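Local coordinates for protein acyl-coenzyme A oxidase 3 (Yarrowia lipolytica, PDB 5YS9) that uses FAD to oxidise acyl-CoA substrates of different chain lengths to (2E)-enoyl-CoA in peroxisomal fatty acid beta-oxidation, passing the electrons to oxygen to give hydrogen peroxide, at residues S436-F441 with F660-Q665; P66-S71 with Q109-V114; Q318-I323 with G442-D447. All blocks are in the same frame, centred on the assembly; numbering follows the deposited sequence.

Contact 1: S436-F441 with F660-Q665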
loop_
_atom_site.group_PDB
_atom_site.type_symbol
_atom_site.label_atom_id
_atom_site.label_comp_id
_atom_site.label_asym_id
_atom_site.label_seq_id
_atom_site.Cartn_x
_atom_site.Cartn_y
_atom_site.Cartn_z
ATOM N N SER A 436 -2.309 -14.431 1.507
ATOM C CA SER A 436 -3.515 -15.246 1.428
ATOM C C SER A 436 -4.722 -14.362 1.628
ATOM O O SER A 436 -4.853 -13.724 2.666
ATOM C CB SER A 436 -3.545 -16.382 2.469
ATOM O OG SER A 436 -4.886 -16.856 2.658
ATOM N N GLY A 437 -5.616 -14.335 0.650
ATOM C CA GLY A 437 -6.863 -13.574 0.787
ATOM C C GLY A 437 -7.619 -13.817 2.110
ATOM O O GLY A 437 -8.292 -12.923 2.618
ATOM N N TYR A 438 -7.533 -15.026 2.651
ATOM C CA TYR A 438 -8.269 -15.398 3.887
ATOM C C TYR A 438 -7.717 -14.707 5.137
ATOM O O TYR A 438 -8.408 -14.591 6.128
ATOM C CB TYR A 438 -8.349 -16.956 4.058
ATOM C CG TYR A 438 -8.898 -17.579 2.806
ATOM C CD1 TYR A 438 -10.194 -17.236 2.352
ATOM C CD2 TYR A 438 -8.115 -18.425 2.004
ATOM C CE1 TYR A 438 -10.686 -17.734 1.148
ATOM C CE2 TYR A 438 -8.618 -18.937 0.810
ATOM C CZ TYR A 438 -9.893 -18.588 0.398
ATOM O OH TYR A 438 -10.389 -19.078 -0.772
ATOM N N ASN A 439 -6.471 -14.252 5.095
ATOM C CA ASN A 439 -5.955 -13.508 6.208
ATOM C C ASN A 439 -6.277 -12.003 6.151
ATOM O O ASN A 439 -5.864 -11.276 7.021
ATOM C CB ASN A 439 -4.494 -13.817 6.386
ATOM C CG ASN A 439 -4.283 -15.252 6.813
ATOM O OD1 ASN A 439 -4.934 -15.711 7.756
ATOM N ND2 ASN A 439 -3.418 -15.985 6.106
ATOM N N GLY A 440 -7.031 -11.555 5.136
ATOM C CA GLY A 440 -7.728 -10.277 5.137
ATOM C C GLY A 440 -6.957 -9.059 4.698
ATOM O O GLY A 440 -7.560 -8.068 4.271
ATOM N N PHE A 441 -5.634 -9.108 4.778
ATOM C CA PHE A 441 -4.808 -7.955 4.407
ATOM C C PHE A 441 -5.167 -7.339 3.046
ATOM O O PHE A 441 -5.319 -6.128 2.934
ATOM C CB PHE A 441 -3.334 -8.321 4.426
ATOM C CG PHE A 441 -2.842 -8.851 5.753
ATOM C CD1 PHE A 441 -2.617 -7.992 6.818
ATOM C CD2 PHE A 441 -2.576 -10.210 5.926
ATOM C CE1 PHE A 441 -2.180 -8.472 8.027
ATOM C CE2 PHE A 441 -2.114 -10.700 7.143
ATOM C CZ PHE A 441 -1.914 -9.822 8.184
ATOM N N PHE A 660 -5.039 -24.056 7.445
ATOM C CA PHE A 660 -5.271 -25.244 6.590
ATOM C C PHE A 660 -6.792 -25.583 6.525
ATOM O O PHE A 660 -7.295 -25.976 5.450
ATOM C CB PHE A 660 -4.428 -26.445 7.063
ATOM C CG PHE A 660 -4.411 -27.645 6.121
ATOM C CD1 PHE A 660 -3.770 -27.579 4.895
ATOM C CD2 PHE A 660 -4.964 -28.855 6.503
ATOM C CE1 PHE A 660 -3.687 -28.680 4.041
ATOM C CE2 PHE A 660 -4.923 -29.960 5.666
ATOM C CZ PHE A 660 -4.266 -29.875 4.431
ATOM N N ALA A 661 -7.506 -25.402 7.645
ATOM C CA ALA A 661 -8.936 -25.672 7.671
ATOM C C ALA A 661 -9.668 -24.753 6.734
ATOM O O ALA A 661 -10.574 -25.204 6.047
ATOM C CB ALA A 661 -9.527 -25.573 9.092
ATOM N N LYS A 662 -9.262 -23.470 6.710
ATOM C CA LYS A 662 -9.998 -22.400 6.001
ATOM C C LYS A 662 -9.829 -22.588 4.492
ATOM O O LYS A 662 -10.796 -22.531 3.721
ATOM C CB LYS A 662 -9.517 -20.996 6.452
ATOM C CG LYS A 662 -10.626 -19.985 6.706
ATOM C CD LYS A 662 -11.414 -19.709 5.468
ATOM C CE LYS A 662 -12.453 -18.586 5.657
ATOM N NZ LYS A 662 -13.521 -18.903 6.629
ATOM N N VAL A 663 -8.593 -22.862 4.089
ATOM C CA VAL A 663 -8.278 -23.122 2.705
ATOM C C VAL A 663 -9.076 -24.287 2.111
ATOM O O VAL A 663 -9.677 -24.120 1.049
ATOM C CB VAL A 663 -6.749 -23.273 2.525
ATOM C CG1 VAL A 663 -6.365 -24.085 1.300
ATOM C CG2 VAL A 663 -6.119 -21.901 2.480
ATOM N N ASN A 664 -9.108 -25.431 2.806
ATOM C CA ASN A 664 -9.843 -26.635 2.354
ATOM C C ASN A 664 -11.333 -26.461 2.382
ATOM O O ASN A 664 -11.982 -26.963 1.517
ATOM C CB ASN A 664 -9.434 -27.886 3.159
ATOM C CG ASN A 664 -8.042 -28.361 2.776
ATOM O OD1 ASN A 664 -7.037 -27.945 3.350
ATOM N ND2 ASN A 664 -7.975 -29.159 1.748
ATOM N N GLN A 665 -11.872 -25.732 3.359
ATOM C CA GLN A 665 -13.314 -25.445 3.414
ATOM C C GLN A 665 -13.777 -24.667 2.198
ATOM O O GLN A 665 -14.743 -25.030 1.590
ATOM C CB GLN A 665 -13.697 -24.675 4.676
ATOM C CG GLN A 665 -13.734 -25.572 5.889
ATOM C CD GLN A 665 -13.657 -24.868 7.248
ATOM O OE1 GLN A 665 -13.618 -25.543 8.284
ATOM N NE2 GLN A 665 -13.637 -23.540 7.263
#

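Contact 2: P66-S71 with Q109-V114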
loop_
_atom_site.group_PDB
_atom_site.type_symbol
_atom_site.label_atom_id
_atom_site.label_comp_id
_atom_site.label_asym_id
_atom_site.label_seq_id
_atom_site.Cartn_x
_atom_site.Cartn_y
_atom_site.Cartn_z
ATOM N N PRO A 66 -26.837 -14.071 11.029
ATOM C CA PRO A 66 -26.492 -15.003 9.961
ATOM C C PRO A 66 -26.312 -14.347 8.600
ATOM O O PRO A 66 -25.423 -14.728 7.869
ATOM C CB PRO A 66 -27.675 -15.968 9.949
ATOM C CG PRO A 66 -28.247 -15.861 11.301
ATOM C CD PRO A 66 -28.128 -14.418 11.630
ATOM N N VAL A 67 -27.149 -13.387 8.260
ATOM C CA VAL A 67 -27.022 -12.695 6.997
ATOM C C VAL A 67 -25.733 -11.873 6.910
ATOM O O VAL A 67 -25.144 -11.761 5.862
ATOM C CB VAL A 67 -28.320 -11.958 6.598
ATOM C CG1 VAL A 67 -29.106 -11.539 7.810
ATOM C CG2 VAL A 67 -28.064 -10.810 5.649
ATOM N N LEU A 68 -25.317 -11.299 8.020
ATOM C CA LEU A 68 -24.063 -10.553 8.111
ATOM C C LEU A 68 -22.739 -11.312 7.956
ATOM O O LEU A 68 -21.738 -10.707 7.661
ATOM C CB LEU A 68 -24.026 -9.704 9.373
ATOM C CG LEU A 68 -25.170 -8.714 9.521
ATOM C CD1 LEU A 68 -24.906 -7.764 10.667
ATOM C CD2 LEU A 68 -25.425 -7.964 8.237
ATOM N N ASN A 69 -22.759 -12.621 8.070
ATOM C CA ASN A 69 -21.541 -13.378 8.220
ATOM C C ASN A 69 -20.534 -13.089 7.109
ATOM O O ASN A 69 -20.841 -13.167 5.940
ATOM C CB ASN A 69 -21.947 -14.843 8.217
ATOM C CG ASN A 69 -20.791 -15.782 8.333
ATOM O OD1 ASN A 69 -20.209 -15.928 9.380
ATOM N ND2 ASN A 69 -20.480 -16.455 7.256
ATOM N N VAL A 70 -19.307 -12.787 7.504
ATOM C CA VAL A 70 -18.280 -12.358 6.586
ATOM C C VAL A 70 -17.364 -13.494 6.212
ATOM O O VAL A 70 -16.581 -13.360 5.288
ATOM C CB VAL A 70 -17.489 -11.152 7.136
ATOM C CG1 VAL A 70 -18.410 -9.944 7.187
ATOM C CG2 VAL A 70 -16.874 -11.447 8.501
ATOM N N SER A 71 -17.505 -14.633 6.872
ATOM C CA SER A 71 -16.563 -15.755 6.676
ATOM C C SER A 71 -16.202 -16.094 5.179
ATOM O O SER A 71 -15.056 -16.397 4.876
ATOM C CB SER A 71 -17.073 -16.978 7.401
ATOM O OG SER A 71 -16.574 -18.124 6.737
ATOM N N GLN A 109 -19.582 1.442 12.773
ATOM C CA GLN A 109 -18.109 1.484 12.780
ATOM C C GLN A 109 -17.507 0.106 13.142
ATOM O O GLN A 109 -16.506 -0.355 12.582
ATOM C CB GLN A 109 -17.607 2.485 13.825
ATOM C CG GLN A 109 -17.684 3.971 13.518
ATOM C CD GLN A 109 -17.115 4.807 14.688
ATOM O OE1 GLN A 109 -17.606 4.722 15.842
ATOM N NE2 GLN A 109 -16.080 5.589 14.409
ATOM N N LEU A 110 -18.101 -0.519 14.137
ATOM C CA LEU A 110 -17.772 -1.892 14.474
ATOM C C LEU A 110 -17.928 -2.845 13.257
ATOM O O LEU A 110 -17.095 -3.713 13.050
ATOM C CB LEU A 110 -18.628 -2.379 15.649
ATOM C CG LEU A 110 -18.377 -1.658 16.990
ATOM C CD1 LEU A 110 -19.538 -1.938 17.917
ATOM C CD2 LEU A 110 -17.052 -2.088 17.607
ATOM N N HIS A 111 -18.994 -2.661 12.493
ATOM C CA HIS A 111 -19.297 -3.496 11.352
ATOM C C HIS A 111 -18.294 -3.255 10.239
ATOM O O HIS A 111 -18.073 -4.156 9.431
ATOM C CB HIS A 111 -20.706 -3.174 10.834
ATOM C CG HIS A 111 -21.204 -4.116 9.781
ATOM N ND1 HIS A 111 -21.977 -3.702 8.719
ATOM C CD2 HIS A 111 -21.034 -5.450 9.625
ATOM C CE1 HIS A 111 -22.291 -4.751 7.978
ATOM N NE2 HIS A 111 -21.720 -5.820 8.500
ATOM N N GLY A 112 -17.746 -2.026 10.199
ATOM C CA GLY A 112 -16.710 -1.613 9.268
ATOM C C GLY A 112 -15.361 -2.263 9.502
ATOM O O GLY A 112 -14.494 -2.196 8.659
ATOM N N ILE A 113 -15.174 -2.885 10.651
ATOM C CA ILE A 113 -13.992 -3.709 10.907
ATOM C C ILE A 113 -13.894 -4.914 9.952
ATOM O O ILE A 113 -12.809 -5.319 9.585
ATOM C CB ILE A 113 -13.971 -4.217 12.355
ATOM C CG1 ILE A 113 -14.002 -3.020 13.321
ATOM C CG2 ILE A 113 -12.723 -5.059 12.638
ATOM C CD1 ILE A 113 -14.263 -3.373 14.787
ATOM N N VAL A 114 -15.022 -5.462 9.544
ATOM C CA VAL A 114 -15.049 -6.586 8.591
ATOM C C VAL A 114 -15.859 -6.421 7.311
ATOM O O VAL A 114 -15.659 -7.168 6.360
ATOM C CB VAL A 114 -15.520 -7.842 9.283
ATOM C CG1 VAL A 114 -14.436 -8.300 10.239
ATOM C CG2 VAL A 114 -16.841 -7.628 10.020
HETATM O O HOH W 1 -21.575 -8.304 6.879
#

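Contact 3: Q318-I323 with G442-D447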
loop_
_atom_site.group_PDB
_atom_site.type_symbol
_atom_site.label_atom_id
_atom_site.label_comp_id
_atom_site.label_asym_id
_atom_site.label_seq_id
_atom_site.Cartn_x
_atom_site.Cartn_y
_atom_site.Cartn_z
ATOM N N GLN A 318 -6.465 -2.167 14.767
ATOM C CA GLN A 318 -6.392 -3.124 15.863
ATOM C C GLN A 318 -6.536 -4.594 15.407
ATOM O O GLN A 318 -5.982 -5.538 16.019
ATOM C CB GLN A 318 -7.452 -2.800 16.920
ATOM C CG GLN A 318 -8.882 -2.852 16.394
ATOM C CD GLN A 318 -9.962 -2.686 17.458
ATOM O OE1 GLN A 318 -9.702 -2.651 18.635
ATOM N NE2 GLN A 318 -11.186 -2.607 17.015
ATOM N N ARG A 319 -7.291 -4.783 14.339
ATOM C CA ARG A 319 -7.545 -6.110 13.799
ATOM C C ARG A 319 -6.238 -6.669 13.232
ATOM O O ARG A 319 -5.822 -7.775 13.575
ATOM C CB ARG A 319 -8.616 -6.009 12.726
ATOM C CG ARG A 319 -9.177 -7.327 12.203
ATOM C CD ARG A 319 -10.024 -7.091 10.939
ATOM N NE ARG A 319 -9.983 -8.244 10.037
ATOM C CZ ARG A 319 -10.419 -8.264 8.782
ATOM N NH1 ARG A 319 -10.932 -7.181 8.210
ATOM N NH2 ARG A 319 -10.309 -9.397 8.092
ATOM N N PHE A 320 -5.650 -5.935 12.317
ATOM C CA PHE A 320 -4.430 -6.348 11.659
ATOM C C PHE A 320 -3.184 -6.404 12.516
ATOM O O PHE A 320 -2.374 -7.292 12.380
ATOM C CB PHE A 320 -4.296 -5.625 10.331
ATOM C CG PHE A 320 -5.438 -5.928 9.428
ATOM C CD1 PHE A 320 -5.482 -7.120 8.753
ATOM C CD2 PHE A 320 -6.518 -5.091 9.358
ATOM C CE1 PHE A 320 -6.551 -7.436 7.964
ATOM C CE2 PHE A 320 -7.595 -5.404 8.578
ATOM C CZ PHE A 320 -7.612 -6.581 7.880
ATOM N N ILE A 321 -3.053 -5.449 13.411
ATOM C CA ILE A 321 -1.990 -5.486 14.378
ATOM C C ILE A 321 -2.156 -6.692 15.279
ATOM O O ILE A 321 -1.185 -7.293 15.674
ATOM C CB ILE A 321 -1.833 -4.164 15.153
ATOM C CG1 ILE A 321 -0.451 -4.082 15.770
ATOM C CG2 ILE A 321 -2.855 -4.039 16.256
ATOM C CD1 ILE A 321 0.673 -3.980 14.783
ATOM N N THR A 322 -3.386 -7.022 15.630
ATOM C CA THR A 322 -3.626 -8.247 16.361
ATOM C C THR A 322 -3.301 -9.504 15.568
ATOM O O THR A 322 -2.656 -10.393 16.074
ATOM C CB THR A 322 -5.049 -8.326 16.925
ATOM O OG1 THR A 322 -5.287 -7.211 17.768
ATOM C CG2 THR A 322 -5.218 -9.552 17.736
ATOM N N ILE A 323 -3.705 -9.559 14.310
ATOM C CA ILE A 323 -3.328 -10.703 13.429
ATOM C C ILE A 323 -1.804 -10.889 13.381
ATOM O O ILE A 323 -1.287 -12.020 13.649
ATOM C CB ILE A 323 -3.905 -10.553 12.007
ATOM C CG1 ILE A 323 -5.424 -10.762 12.055
ATOM C CG2 ILE A 323 -3.254 -11.537 11.032
ATOM C CD1 ILE A 323 -6.120 -10.161 10.843
ATOM N N GLY A 442 -5.316 -8.161 2.018
ATOM C CA GLY A 442 -5.499 -7.711 0.618
ATOM C C GLY A 442 -6.770 -6.914 0.494
ATOM O O GLY A 442 -6.752 -5.734 0.061
ATOM N N GLN A 443 -7.864 -7.525 0.942
ATOM C CA GLN A 443 -9.183 -6.913 0.844
ATOM C C GLN A 443 -9.323 -5.660 1.772
ATOM O O GLN A 443 -9.781 -4.553 1.354
ATOM C CB GLN A 443 -10.326 -7.923 1.085
ATOM C CG GLN A 443 -11.641 -7.487 0.425
ATOM C CD GLN A 443 -11.532 -7.122 -1.110
ATOM O OE1 GLN A 443 -11.561 -5.925 -1.466
ATOM N NE2 GLN A 443 -11.450 -8.120 -1.992
ATOM N N ALA A 444 -8.897 -5.806 3.012
ATOM C CA ALA A 444 -8.865 -4.664 3.894
ATOM C C ALA A 444 -8.037 -3.465 3.314
ATOM O O ALA A 444 -8.466 -2.334 3.379
ATOM C CB ALA A 444 -8.311 -5.119 5.203
ATOM N N TYR A 445 -6.871 -3.719 2.752
ATOM C CA TYR A 445 -6.083 -2.626 2.221
ATOM C C TYR A 445 -6.766 -1.899 1.058
ATOM O O TYR A 445 -6.826 -0.689 1.007
ATOM C CB TYR A 445 -4.709 -3.130 1.803
ATOM C CG TYR A 445 -3.804 -2.030 1.382
ATOM C CD1 TYR A 445 -3.118 -1.282 2.310
ATOM C CD2 TYR A 445 -3.667 -1.703 0.055
ATOM C CE1 TYR A 445 -2.305 -0.250 1.925
ATOM C CE2 TYR A 445 -2.860 -0.672 -0.340
ATOM C CZ TYR A 445 -2.188 0.054 0.603
ATOM O OH TYR A 445 -1.387 1.083 0.211
ATOM N N ALA A 446 -7.310 -2.675 0.149
ATOM C CA ALA A 446 -8.085 -2.183 -0.989
ATOM C C ALA A 446 -9.309 -1.447 -0.551
ATOM O O ALA A 446 -9.666 -0.464 -1.157
ATOM C CB ALA A 446 -8.506 -3.354 -1.876
ATOM N N ASP A 447 -10.026 -1.971 0.427
ATOM C CA ASP A 447 -11.175 -1.274 0.986
ATOM C C ASP A 447 -10.843 -0.002 1.765
ATOM O O ASP A 447 -11.543 0.984 1.674
ATOM C CB ASP A 447 -12.018 -2.211 1.844
ATOM C CG ASP A 447 -12.727 -3.269 1.043
ATOM O OD1 ASP A 447 -12.733 -3.205 -0.182
ATOM O OD2 ASP A 447 -13.282 -4.187 1.644
#

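Contact 1: S436-F441 with F660-Q665
Tyr438 and two neighbouring side chains of helix 655-666, Lys662 and Val663, make up the whole apolar contact, in which 153 Å² of surface is buried. Tyr438 CD2 lies 4.0 Å from Val663 CG2, and on the other flank of the ring Tyr438 CD1 is 4.2 Å from Lys662 CD. Both partners meet the ring obliquely, through CD1 and CD2, the ring carbons next to CG, and not through the hydroxyl end. Val663 crosses the tyrosine side chain at roughly a right angle. The aliphatic part of Lys662 provides the apolar contact on its side: the bend at chi2 (-62°) brings CD beside the ring, and the one at chi4 turns NZ off toward Ser71 OG, with which it makes a probable hydrogen bond.

Within 436-441 the backbone forms a short 3-10 turn over 437-439, seen in Asn439 N to Ser436 O at 3.0 Å and Gly440 N to Gly437 O at 3.1 Å. Ser436 adds an ST turn: its OG accepts from Tyr438 N at 3.2 Å, with an N-H...O angle of 138°. Gly440 then stands at the N-cap position of helix 441-448. The contact thus joins the connection between two helices of the C-alpha1 region to a helix of the C-terminal acyl-CoA oxidase region.

Polar contacts of the Tyr438 hydroxyl lie beyond the pair, at the dimer interface: OH is hydrogen-bonded with Asp75, Asn667 and the backbone N of Lys252 of the second subunit. Ile250 of that subunit also packs on Tyr438.

Contact 2: P66-S71 with Q109-V114
Val70 and Val114 bring the two backbones closest, with CA atoms 6.9 Å apart, whereas Leu68 and His111 stand 9.1 Å apart at theirs. Residues 66-68 coil like a helix but lack its repeating hydrogen bonds. Segment 109-114 starts on helix 101-111.

The valines cross at about a right angle and mesh through branched carbons: Val70 CG2 sits 3.9 Å from Val114 CB, and Val70 CG1 is 4.0 Å from Val114 CG2. With chi1 at -68°, Val70 places CG1 anti to its carbonyl carbon and CG2 between the backbone N and that carbon, and both methyls face Val114. An alanine at Val70 would lose both methyls and is likely to open a gap beside Val114.

Leu68 and His111 meet more loosely, Leu68 CD2 lying 4.3 Å from His111 NE2. A water also bridges this pair. It hydrogen-bonds His111 NE2 at 3.0 Å, at the edge of the imidazole and in its plane, and donates to Leu68 O over a distance doubtfully short in the model.

Leu92 of helix 78-92 touches both Leu68 and His111. Both segments belong to the N-terminal region of acyl-CoA oxidase, where the contact packs the link between helices 49-63 and 78-92 beside helix 101-111 and the residues that follow it.

Contact 3: Q318-I323 with G442-D447
Phe320 meets Ala444 where helix 300-330 passes helix 441-448, a helix-helix contact inside the all-helical C-alpha1 domain of the acyl-CoA oxidase fold. The modelled approach of Phe320 CZ to the alanine methyl is too short to be trusted, which makes the exact depth and angle of the whole ring-methyl fit doubtful. Within that limit, the end of the phenyl ring is directed at Ala444 CB and approaches it obliquely. With CA atoms 9.1 Å apart and 80 Å² buried, one large side chain against one small one spans the gap. Chi1 of Phe320, -60°, sets CG anti to the carbonyl carbon and sends the ring toward the neighbouring helix.

Arg319 flanks the methyl more distantly, its NH1 4.5 Å from Ala444 CB. Its guanidinium also covers the end of the Phe320 ring: in the model, CZ stands over the centre of one guanidinium face.

In the next shell Ile423 of helix 391-428 packs on both Phe320 and Tyr445, and Tyr445 OH bonds Asp424 of the second subunit. On the Arg319 side, the flat group is held from behind by a hydrogen bond that Arg319 NE donates to the backbone O of Ile644.

The three contacts form one connected buried region, with centres 17 Å (contacts 1 and 2), 14 Å (1 and 3) and 14 Å (2 and 3) apart. Contact 1 reaches contact 2 through Lys662 NZ, 3.2 Å from Ser71 OG in a probable hydrogen bond. It meets contact 3 through packing, Phe441 CD1 lying 3.6 Å from Phe320 CD1. Contacts 2 and 3 join where Arg319 NH1 approaches Ile113 O at 3.0 Å, a weak hydrogen bond. Only contacts 1 and 3 also touch the second subunit. Bound FAD lies nearby, though not touching: about 12 Å from the Val663 side chain and about 14 Å from that of Phe320.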